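Local atomic coordinates of magnesium transporter, putative (Shewanella oneidensis MR-1, PDB entry 3KXR), a protein that probably moves magnesium or other cations across the membrane, and is represented here by a soluble piece with part of its N domain and a pair of CBS domains. Residues E46-Y51 with I56-D61; L13-L18 with E39-R44; R78-I83 with D89-V94. All blocks are in the same frame, centred on the assembly; numbering follows the deposited sequence.

Contact 1: E46-Y51 with I56-D61; sequences ELYDQY and IGRYTD
R58 lies flat against Y48, its guanidinium over the tyrosine ring with the two planes 23° apart and the centres 4.2 Å apart. The two side chains cross at about a right angle, and the aliphatic part joins in: CG of R58 sits over the same ring, 3.6 Å from the centroid of Y48. With CG anti to the backbone N (chi1 168°) and a bend at chi3, the arginine reaches back to the end of helix 39-50. There NE of R58 bonds to O of Y51 at 2.7 Å, and NH2 of R58 reaches the same oxygen at 2.9 Å, in the carbonyl plane. This side-on grip, with a weak extra bond from NH2 to the carbonyl of Y48, should hold the guanidinium flat. It ties helix 39-50 of the MgtE N-domain part to a segment within the first CBS domain's sequence; the chain turns back within a few residues after the helix, and 56-58 return against its last turn. Y48 also turns its ring edge toward the face of Y59 (planes at 66°). On the Y51 side, CA of G57 packs over one face of the Y51 ring, 3.9 Å from the centroid, where a side chain on G57 would collide with CD1 of Y51. L47 lays its two methyls against backbone carbonyls, CD2 lying 3.4 Å from O of G57 and CD1 3.3 Å from O of T60.

Contact 2: L13-L18 with E39-R44; sequences LSPEDL and ERQRQR
P15 is the tight part of this contact: its ring packs against helix 39-50, with CG 3.5 Å from the carbonyl O of Q41. The amide end of Q41 passes across the proline at about a right angle, NE2 coming to 3.8 Å from CD of P15, while its OE1 bonds back to the backbone N of G38. Over P15 comes the guanidinium of R44, one face toward CG. Toward the partly exposed rim the contact thins to a single charged link. NH1 of R44 donates to OE2 of E16 at 3.0 Å, a nearly straight bond (166°) that arrives on the syn side of the carboxylate, with the two planes 41° apart. The glutamate gets there through a bend at chi2 (88°), and R44 through bends at chi2 and chi3. A leucine in place of R44 would probably leave the E16 carboxylate without its charged mate across the contact and take away the guanidinium that lies over CG of P15. At the start of helix 15-20, N of D17 donates to OG of S14 at 3.1 Å, and N of S14 returns a bond to OD2 of D17 at 2.8 Å. Those reciprocal bonds make a capping box on a helix that packs against helix 39-50 within the helical MgtE N domain.

Contact 3: R78-I83 with D89-V94; sequences RFFRRI and DNLFIV
Apolar packing carries the contact between F79 and F80 on the helix and L91 on the strand. CD1 of L91 lies 3.9 Å from CD2 of F79, the two side chains crossing at about a right angle; chi1 of -179° swings the leucine's branch away from its own N and sets CD1 against CB and CD2 of F79. F80 leans in from further along the helix, its CZ coming to 3.9 Å from CB of L91. A second kind of contact is ring against backbone: the rim of F80 runs along the start of the strand, with CE1 3.8 Å from C of D89 and CZ 3.9 Å from C of N90, the peptide N of N90 meeting the ring at its edge. Several polar groups of the strand end bond outside the two segments. OE2 of E149 takes the backbone N-H groups of D89 and N90, and the side-chain amide of N90 donates to E147. The axes of 78-82 and 90-94, in the beta-alpha-beta unit of the first CBS domain, approach to 10.0 Å at 135°, and W21 of the second subunit meets F79 edge-to-face. With apolar side chains and ring-to-backbone packing doing the joining, and no polar bond between the segments, helix 73-82 is held on this strand by shape and burial.

Along the chain the three contacts follow in series: contact 2 closes first, then contact 1, then contact 3. Contacts 1 and 2 share helix 39-50 and lie with their centres about 11 Å apart, touching where CG of E16 packs on CE1 of Y48 at 3.5 Å. Helix 39-50 thus packs on helix 15-20 in contact 2 and on the 56-61 segment of the CBS part in contact 1. Contact 3 is on the opposite side of the chain's centre, about 23 Å from contact 1 and about 27 Å from contact 2 between centres, inside the first CBS domain. Contacts 2 and 3 both touch the second subunit, so the N domain and the CBS domain each take part in assembly.

Contact 1: E46-Y51 with I56-D61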
loop_
_atom_site.group_PDB
_atom_site.type_symbol
_atom_site.label_atom_id
_atom_site.label_comp_id
_atom_site.label_asym_id
_atom_site.label_seq_id
_atom_site.Cartn_x
_atom_site.Cartn_y
_atom_site.Cartn_z
ATOM N N GLU A 46 -5.068 -5.571 13.541
ATOM C CA GLU A 46 -5.391 -6.997 13.555
ATOM C C GLU A 46 -5.120 -7.618 14.913
ATOM O O GLU A 46 -5.892 -8.469 15.353
ATOM C CB GLU A 46 -4.624 -7.780 12.457
ATOM C CG GLU A 46 -5.005 -7.385 10.986
ATOM C CD GLU A 46 -6.539 -7.477 10.689
ATOM O OE1 GLU A 46 -7.180 -8.469 11.116
ATOM O OE2 GLU A 46 -7.121 -6.562 10.039
ATOM N N LEU A 47 -4.053 -7.175 15.586
ATOM C CA LEU A 47 -3.733 -7.694 16.919
ATOM C C LEU A 47 -4.742 -7.237 17.972
ATOM O O LEU A 47 -5.192 -8.043 18.800
ATOM C CB LEU A 47 -2.343 -7.287 17.351
ATOM C CG LEU A 47 -1.198 -7.986 16.607
ATOM C CD1 LEU A 47 0.076 -7.213 16.843
ATOM C CD2 LEU A 47 -1.029 -9.455 16.990
ATOM N N TYR A 48 -5.074 -5.952 17.951
ATOM C CA TYR A 48 -6.092 -5.417 18.845
ATOM C C TYR A 48 -7.450 -6.073 18.566
ATOM O O TYR A 48 -8.238 -6.314 19.457
ATOM C CB TYR A 48 -6.224 -3.918 18.677
ATOM C CG TYR A 48 -5.315 -3.104 19.554
ATOM C CD1 TYR A 48 -5.824 -2.192 20.470
ATOM C CD2 TYR A 48 -3.958 -3.240 19.477
ATOM C CE1 TYR A 48 -4.981 -1.446 21.292
ATOM C CE2 TYR A 48 -3.107 -2.489 20.296
ATOM C CZ TYR A 48 -3.627 -1.607 21.191
ATOM O OH TYR A 48 -2.782 -0.876 21.967
ATOM N N ASP A 49 -7.694 -6.396 17.315
ATOM C CA ASP A 49 -8.938 -7.011 16.953
ATOM C C ASP A 49 -9.001 -8.449 17.404
ATOM O O ASP A 49 -10.082 -8.976 17.669
ATOM C CB ASP A 49 -9.124 -6.922 15.441
ATOM C CG ASP A 49 -10.518 -7.298 14.993
ATOM O OD1 ASP A 49 -11.517 -7.004 15.691
ATOM O OD2 ASP A 49 -10.612 -7.873 13.898
ATOM N N GLN A 50 -7.853 -9.104 17.503
ATOM C CA GLN A 50 -7.860 -10.498 17.902
ATOM C C GLN A 50 -7.677 -10.663 19.394
ATOM O O GLN A 50 -8.228 -11.581 19.959
ATOM C CB GLN A 50 -6.791 -11.279 17.173
ATOM C CG GLN A 50 -6.845 -12.772 17.487
ATOM C CD GLN A 50 -5.807 -13.577 16.711
ATOM O OE1 GLN A 50 -5.001 -13.018 15.950
ATOM N NE2 GLN A 50 -5.814 -14.893 16.907
ATOM N N TYR A 51 -6.907 -9.785 20.029
ATOM C CA TYR A 51 -6.550 -9.955 21.439
ATOM C C TYR A 51 -7.105 -8.822 22.277
ATOM O O TYR A 51 -7.012 -7.649 21.909
ATOM C CB TYR A 51 -5.016 -10.042 21.622
ATOM C CG TYR A 51 -4.395 -11.228 20.913
ATOM C CD1 TYR A 51 -3.639 -11.065 19.746
ATOM C CD2 TYR A 51 -4.600 -12.520 21.383
ATOM C CE1 TYR A 51 -3.090 -12.175 19.078
ATOM C CE2 TYR A 51 -4.042 -13.638 20.730
ATOM C CZ TYR A 51 -3.303 -13.458 19.581
ATOM O OH TYR A 51 -2.794 -14.560 18.951
ATOM N N ILE A 56 -1.240 -10.297 26.155
ATOM C CA ILE A 56 0.009 -9.768 25.625
ATOM C C ILE A 56 0.070 -9.780 24.067
ATOM O O ILE A 56 0.761 -8.946 23.433
ATOM C CB ILE A 56 1.209 -10.485 26.242
ATOM C CG1 ILE A 56 2.476 -9.630 26.051
ATOM C CG2 ILE A 56 1.359 -11.930 25.677
ATOM C CD1 ILE A 56 2.339 -8.188 26.509
ATOM N N GLY A 57 -0.679 -10.693 23.449
ATOM C CA GLY A 57 -0.817 -10.701 21.993
ATOM C C GLY A 57 -1.094 -9.326 21.388
ATOM O O GLY A 57 -0.635 -8.988 20.305
ATOM N N ARG A 58 -1.886 -8.543 22.093
ATOM C CA ARG A 58 -2.287 -7.230 21.628
ATOM C C ARG A 58 -1.077 -6.296 21.436
ATOM O O ARG A 58 -1.110 -5.447 20.539
ATOM C CB ARG A 58 -3.298 -6.661 22.622
ATOM C CG ARG A 58 -3.606 -5.216 22.456
ATOM C CD ARG A 58 -4.768 -4.804 23.318
ATOM N NE ARG A 58 -6.025 -5.238 22.731
ATOM C CZ ARG A 58 -7.163 -4.531 22.758
ATOM N NH1 ARG A 58 -7.240 -3.335 23.333
ATOM N NH2 ARG A 58 -8.239 -5.012 22.177
ATOM N N TYR A 59 -0.018 -6.468 22.239
ATOM C CA TYR A 59 1.145 -5.562 22.202
ATOM C C TYR A 59 2.378 -6.211 21.604
ATOM O O TYR A 59 3.474 -5.698 21.713
ATOM C CB TYR A 59 1.463 -5.040 23.591
ATOM C CG TYR A 59 0.270 -4.409 24.221
ATOM C CD1 TYR A 59 -0.012 -3.053 24.046
ATOM C CD2 TYR A 59 -0.613 -5.173 24.965
ATOM C CE1 TYR A 59 -1.163 -2.469 24.621
ATOM C CE2 TYR A 59 -1.744 -4.608 25.538
ATOM C CZ TYR A 59 -2.020 -3.263 25.363
ATOM O OH TYR A 59 -3.164 -2.760 25.951
ATOM N N THR A 60 2.170 -7.340 20.951
ATOM C CA THR A 60 3.198 -8.060 20.240
ATOM C C THR A 60 3.758 -7.300 19.055
ATOM O O THR A 60 3.033 -6.678 18.303
ATOM C CB THR A 60 2.619 -9.363 19.705
ATOM O OG1 THR A 60 2.542 -10.274 20.796
ATOM C CG2 THR A 60 3.501 -9.961 18.627
ATOM N N ASP A 61 5.060 -7.404 18.885
ATOM C CA ASP A 61 5.751 -6.754 17.802
ATOM C C ASP A 61 6.159 -7.823 16.809
ATOM O O ASP A 61 6.773 -8.790 17.174
ATOM C CB ASP A 61 6.965 -6.044 18.384
ATOM C CG ASP A 61 7.735 -5.276 17.366
ATOM O OD1 ASP A 61 7.344 -5.274 16.183
ATOM O OD2 ASP A 61 8.756 -4.686 17.765
#

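Contact 2: L13-L18 with E39-R44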
loop_
_atom_site.group_PDB
_atom_site.type_symbol
_atom_site.label_atom_id
_atom_site.label_comp_id
_atom_site.label_asym_id
_atom_site.label_seq_id
_atom_site.Cartn_x
_atom_site.Cartn_y
_atom_site.Cartn_z
ATOM N N LEU A 13 -6.655 9.412 12.815
ATOM C CA LEU A 13 -7.245 8.331 13.619
ATOM C C LEU A 13 -6.299 7.156 13.762
ATOM O O LEU A 13 -5.835 6.635 12.781
ATOM C CB LEU A 13 -8.516 7.812 12.953
ATOM C CG LEU A 13 -9.819 8.562 13.214
ATOM C CD1 LEU A 13 -10.928 7.766 12.601
ATOM C CD2 LEU A 13 -10.119 8.781 14.706
ATOM N N SER A 14 -6.031 6.709 14.973
ATOM C CA SER A 14 -5.177 5.561 15.147
ATOM C C SER A 14 -5.964 4.267 14.945
ATOM O O SER A 14 -7.197 4.221 15.098
ATOM C CB SER A 14 -4.543 5.574 16.536
ATOM O OG SER A 14 -5.500 5.329 17.550
ATOM N N PRO A 15 -5.248 3.185 14.635
ATOM C CA PRO A 15 -5.944 1.916 14.574
ATOM C C PRO A 15 -6.652 1.569 15.891
ATOM O O PRO A 15 -7.688 0.892 15.863
ATOM C CB PRO A 15 -4.842 0.908 14.231
ATOM C CG PRO A 15 -3.569 1.615 14.276
ATOM C CD PRO A 15 -3.788 3.061 14.473
ATOM N N GLU A 16 -6.123 2.050 17.016
ATOM C CA GLU A 16 -6.756 1.834 18.338
ATOM C C GLU A 16 -8.089 2.561 18.451
ATOM O O GLU A 16 -9.034 2.062 19.052
ATOM C CB GLU A 16 -5.854 2.318 19.496
ATOM C CG GLU A 16 -4.497 1.572 19.674
ATOM C CD GLU A 16 -3.322 2.152 18.841
ATOM O OE1 GLU A 16 -3.528 2.990 17.941
ATOM O OE2 GLU A 16 -2.170 1.742 19.090
ATOM N N ASP A 17 -8.141 3.765 17.892
ATOM C CA ASP A 17 -9.374 4.507 17.841
ATOM C C ASP A 17 -10.405 3.675 17.097
ATOM O O ASP A 17 -11.535 3.550 17.531
ATOM C CB ASP A 17 -9.160 5.827 17.102
ATOM C CG ASP A 17 -8.130 6.754 17.793
ATOM O OD1 ASP A 17 -7.856 6.600 19.021
ATOM O OD2 ASP A 17 -7.612 7.660 17.084
ATOM N N LEU A 18 -10.005 3.096 15.976
ATOM C CA LEU A 18 -10.937 2.330 15.166
ATOM C C LEU A 18 -11.512 1.180 15.967
ATOM O O LEU A 18 -12.716 0.987 15.969
ATOM C CB LEU A 18 -10.283 1.824 13.880
ATOM C CG LEU A 18 -9.888 2.883 12.839
ATOM C CD1 LEU A 18 -9.137 2.236 11.664
ATOM C CD2 LEU A 18 -11.119 3.671 12.317
ATOM N N GLU A 39 1.143 -0.347 6.673
ATOM C CA GLU A 39 1.026 -1.759 6.955
ATOM C C GLU A 39 1.261 -2.043 8.448
ATOM O O GLU A 39 0.590 -2.906 9.007
ATOM C CB GLU A 39 1.992 -2.562 6.083
ATOM C CG GLU A 39 1.968 -4.069 6.330
ATOM C CD GLU A 39 0.606 -4.712 6.058
ATOM O OE1 GLU A 39 -0.184 -4.152 5.269
ATOM O OE2 GLU A 39 0.332 -5.784 6.632
ATOM N N ARG A 40 2.185 -1.312 9.086
ATOM C CA ARG A 40 2.457 -1.470 10.531
ATOM C C ARG A 40 1.199 -1.159 11.322
ATOM O O ARG A 40 0.882 -1.839 12.283
ATOM C CB ARG A 40 3.592 -0.542 11.034
ATOM C CG ARG A 40 5.013 -1.121 11.031
ATOM C CD ARG A 40 5.872 -0.663 12.256
ATOM N N GLN A 41 0.474 -0.121 10.920
ATOM C CA GLN A 41 -0.740 0.245 11.621
ATOM C C GLN A 41 -1.845 -0.791 11.389
ATOM O O GLN A 41 -2.583 -1.137 12.312
ATOM C CB GLN A 41 -1.185 1.633 11.183
ATOM C CG GLN A 41 -0.228 2.784 11.540
ATOM C CD GLN A 41 -0.823 4.136 11.082
ATOM O OE1 GLN A 41 -0.722 4.502 9.892
ATOM N NE2 GLN A 41 -1.490 4.858 12.008
ATOM N N ARG A 42 -1.953 -1.306 10.167
ATOM C CA ARG A 42 -2.896 -2.417 9.912
ATOM C C ARG A 42 -2.580 -3.626 10.777
ATOM O O ARG A 42 -3.484 -4.318 11.224
ATOM C CB ARG A 42 -2.880 -2.876 8.456
ATOM C CG ARG A 42 -3.745 -2.070 7.550
ATOM C CD ARG A 42 -3.783 -2.652 6.139
ATOM N NE ARG A 42 -2.501 -2.484 5.446
ATOM C CZ ARG A 42 -2.139 -1.401 4.755
ATOM N NH1 ARG A 42 -2.944 -0.351 4.645
ATOM N NH2 ARG A 42 -0.945 -1.370 4.179
ATOM N N GLN A 43 -1.295 -3.883 11.007
ATOM C CA GLN A 43 -0.889 -5.038 11.817
ATOM C C GLN A 43 -1.359 -4.839 13.267
ATOM O O GLN A 43 -1.868 -5.762 13.896
ATOM C CB GLN A 43 0.629 -5.269 11.748
ATOM C CG GLN A 43 1.164 -5.861 10.406
ATOM C CD GLN A 43 2.748 -5.871 10.249
ATOM O OE1 GLN A 43 3.514 -5.527 11.173
ATOM N NE2 GLN A 43 3.212 -6.299 9.065
ATOM N N ARG A 44 -1.214 -3.614 13.761
ATOM C CA ARG A 44 -1.629 -3.244 15.105
ATOM C C ARG A 44 -3.126 -3.416 15.249
ATOM O O ARG A 44 -3.614 -3.932 16.255
ATOM C CB ARG A 44 -1.180 -1.803 15.429
ATOM C CG ARG A 44 -1.181 -1.436 16.947
ATOM C CD ARG A 44 -0.074 -0.374 17.401
ATOM N NE ARG A 44 0.537 0.390 16.297
ATOM C CZ ARG A 44 0.235 1.645 15.902
ATOM N NH1 ARG A 44 -0.689 2.394 16.530
ATOM N NH2 ARG A 44 0.879 2.168 14.842
#

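Contact 3: R78-I83 with D89-V94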
loop_
_atom_site.group_PDB
_atom_site.type_symbol
_atom_site.label_atom_id
_atom_site.label_comp_id
_atom_site.label_asym_id
_atom_site.label_seq_id
_atom_site.Cartn_x
_atom_site.Cartn_y
_atom_site.Cartn_z
ATOM N N ARG A 78 25.089 -13.493 10.347
ATOM C CA ARG A 78 24.899 -12.419 9.403
ATOM C C ARG A 78 23.644 -11.592 9.759
ATOM O O ARG A 78 23.599 -10.381 9.556
ATOM C CB ARG A 78 24.827 -13.013 8.007
ATOM C CG ARG A 78 24.454 -12.028 6.972
ATOM C CD ARG A 78 24.692 -12.554 5.583
ATOM N NE ARG A 78 24.416 -11.507 4.599
ATOM C CZ ARG A 78 24.051 -11.744 3.345
ATOM N NH1 ARG A 78 23.904 -12.990 2.919
ATOM N NH2 ARG A 78 23.829 -10.740 2.516
ATOM N N PHE A 79 22.634 -12.238 10.328
ATOM C CA PHE A 79 21.412 -11.531 10.709
ATOM C C PHE A 79 21.696 -10.521 11.822
ATOM O O PHE A 79 21.211 -9.386 11.814
ATOM C CB PHE A 79 20.354 -12.542 11.197
ATOM C CG PHE A 79 18.940 -12.247 10.735
ATOM C CD1 PHE A 79 18.536 -10.966 10.399
ATOM C CD2 PHE A 79 18.000 -13.271 10.697
ATOM C CE1 PHE A 79 17.227 -10.720 10.004
ATOM C CE2 PHE A 79 16.682 -13.042 10.311
ATOM C CZ PHE A 79 16.285 -11.779 9.963
ATOM N N PHE A 80 22.480 -10.950 12.794
ATOM C CA PHE A 80 22.772 -10.095 13.906
ATOM C C PHE A 80 23.659 -8.962 13.452
ATOM O O PHE A 80 23.582 -7.901 13.998
ATOM C CB PHE A 80 23.511 -10.844 14.978
ATOM C CG PHE A 80 22.660 -11.641 15.852
ATOM C CD1 PHE A 80 21.733 -11.030 16.658
ATOM C CD2 PHE A 80 22.827 -13.020 15.934
ATOM C CE1 PHE A 80 20.931 -11.792 17.501
ATOM C CE2 PHE A 80 22.046 -13.781 16.791
ATOM C CZ PHE A 80 21.090 -13.156 17.575
ATOM N N ARG A 81 24.518 -9.191 12.471
ATOM C CA ARG A 81 25.459 -8.142 12.053
ATOM C C ARG A 81 24.802 -7.142 11.075
ATOM O O ARG A 81 25.208 -5.982 11.019
ATOM C CB ARG A 81 26.754 -8.728 11.467
ATOM C CG ARG A 81 27.696 -9.443 12.507
ATOM C CD ARG A 81 28.529 -8.502 13.431
ATOM N N ARG A 82 23.776 -7.563 10.340
ATOM C CA ARG A 82 23.221 -6.724 9.276
ATOM C C ARG A 82 21.997 -5.907 9.683
ATOM O O ARG A 82 21.568 -5.068 8.956
ATOM C CB ARG A 82 22.827 -7.606 8.103
ATOM C CG ARG A 82 21.489 -8.346 8.341
ATOM C CD ARG A 82 21.230 -9.475 7.350
ATOM N NE ARG A 82 21.259 -9.033 5.947
ATOM C CZ ARG A 82 20.942 -9.805 4.901
ATOM N NH1 ARG A 82 20.548 -11.074 5.071
ATOM N NH2 ARG A 82 21.029 -9.301 3.673
ATOM N N ILE A 83 21.408 -6.206 10.823
ATOM C CA ILE A 83 20.161 -5.585 11.259
ATOM C C ILE A 83 20.385 -4.957 12.597
ATOM O O ILE A 83 21.010 -5.562 13.464
ATOM C CB ILE A 83 19.045 -6.640 11.459
ATOM C CG1 ILE A 83 18.469 -7.071 10.119
ATOM C CG2 ILE A 83 17.951 -6.088 12.245
ATOM C CD1 ILE A 83 18.366 -5.929 9.077
ATOM N N ASP A 89 18.846 -9.536 21.281
ATOM C CA ASP A 89 20.039 -10.359 21.246
ATOM C C ASP A 89 19.749 -11.848 21.153
ATOM O O ASP A 89 20.592 -12.659 21.498
ATOM C CB ASP A 89 20.930 -10.039 22.440
ATOM C CG ASP A 89 20.402 -10.629 23.695
ATOM O OD1 ASP A 89 19.219 -11.090 23.683
ATOM O OD2 ASP A 89 21.185 -10.667 24.672
ATOM N N ASN A 90 18.563 -12.187 20.652
ATOM C CA ASN A 90 18.163 -13.558 20.434
ATOM C C ASN A 90 17.555 -13.679 19.064
ATOM O O ASN A 90 17.108 -12.708 18.469
ATOM C CB ASN A 90 17.158 -14.011 21.498
ATOM C CG ASN A 90 17.800 -14.248 22.815
ATOM O OD1 ASN A 90 18.998 -14.471 22.891
ATOM N ND2 ASN A 90 17.027 -14.199 23.873
ATOM N N LEU A 91 17.510 -14.905 18.581
ATOM C CA LEU A 91 16.931 -15.175 17.277
ATOM C C LEU A 91 16.084 -16.448 17.381
ATOM O O LEU A 91 16.455 -17.400 18.075
ATOM C CB LEU A 91 18.068 -15.268 16.276
ATOM C CG LEU A 91 17.854 -15.524 14.802
ATOM C CD1 LEU A 91 19.046 -14.963 14.022
ATOM C CD2 LEU A 91 17.740 -17.015 14.641
ATOM N N PHE A 92 14.925 -16.431 16.748
ATOM C CA PHE A 92 13.946 -17.476 16.950
ATOM C C PHE A 92 13.906 -18.424 15.776
ATOM O O PHE A 92 13.995 -17.985 14.635
ATOM C CB PHE A 92 12.579 -16.833 17.193
ATOM C CG PHE A 92 12.610 -15.845 18.303
ATOM C CD1 PHE A 92 13.158 -16.187 19.533
ATOM C CD2 PHE A 92 12.162 -14.549 18.122
ATOM C CE1 PHE A 92 13.221 -15.256 20.567
ATOM C CE2 PHE A 92 12.223 -13.608 19.167
ATOM C CZ PHE A 92 12.760 -13.970 20.379
ATOM N N ILE A 93 13.797 -19.718 16.057
ATOM C CA ILE A 93 13.798 -20.740 15.019
ATOM C C ILE A 93 12.437 -21.338 14.917
ATOM O O ILE A 93 11.847 -21.728 15.938
ATOM C CB ILE A 93 14.797 -21.875 15.320
ATOM C CG1 ILE A 93 16.183 -21.297 15.545
ATOM C CG2 ILE A 93 14.846 -22.911 14.189
ATOM C CD1 ILE A 93 16.722 -20.481 14.405
ATOM N N VAL A 94 11.932 -21.431 13.689
ATOM C CA VAL A 94 10.628 -22.025 13.447
ATOM C C VAL A 94 10.748 -23.161 12.437
ATOM O O VAL A 94 11.681 -23.200 11.622
ATOM C CB VAL A 94 9.616 -20.965 12.900
ATOM C CG1 VAL A 94 9.338 -19.884 13.967
ATOM C CG2 VAL A 94 10.108 -20.357 11.596
#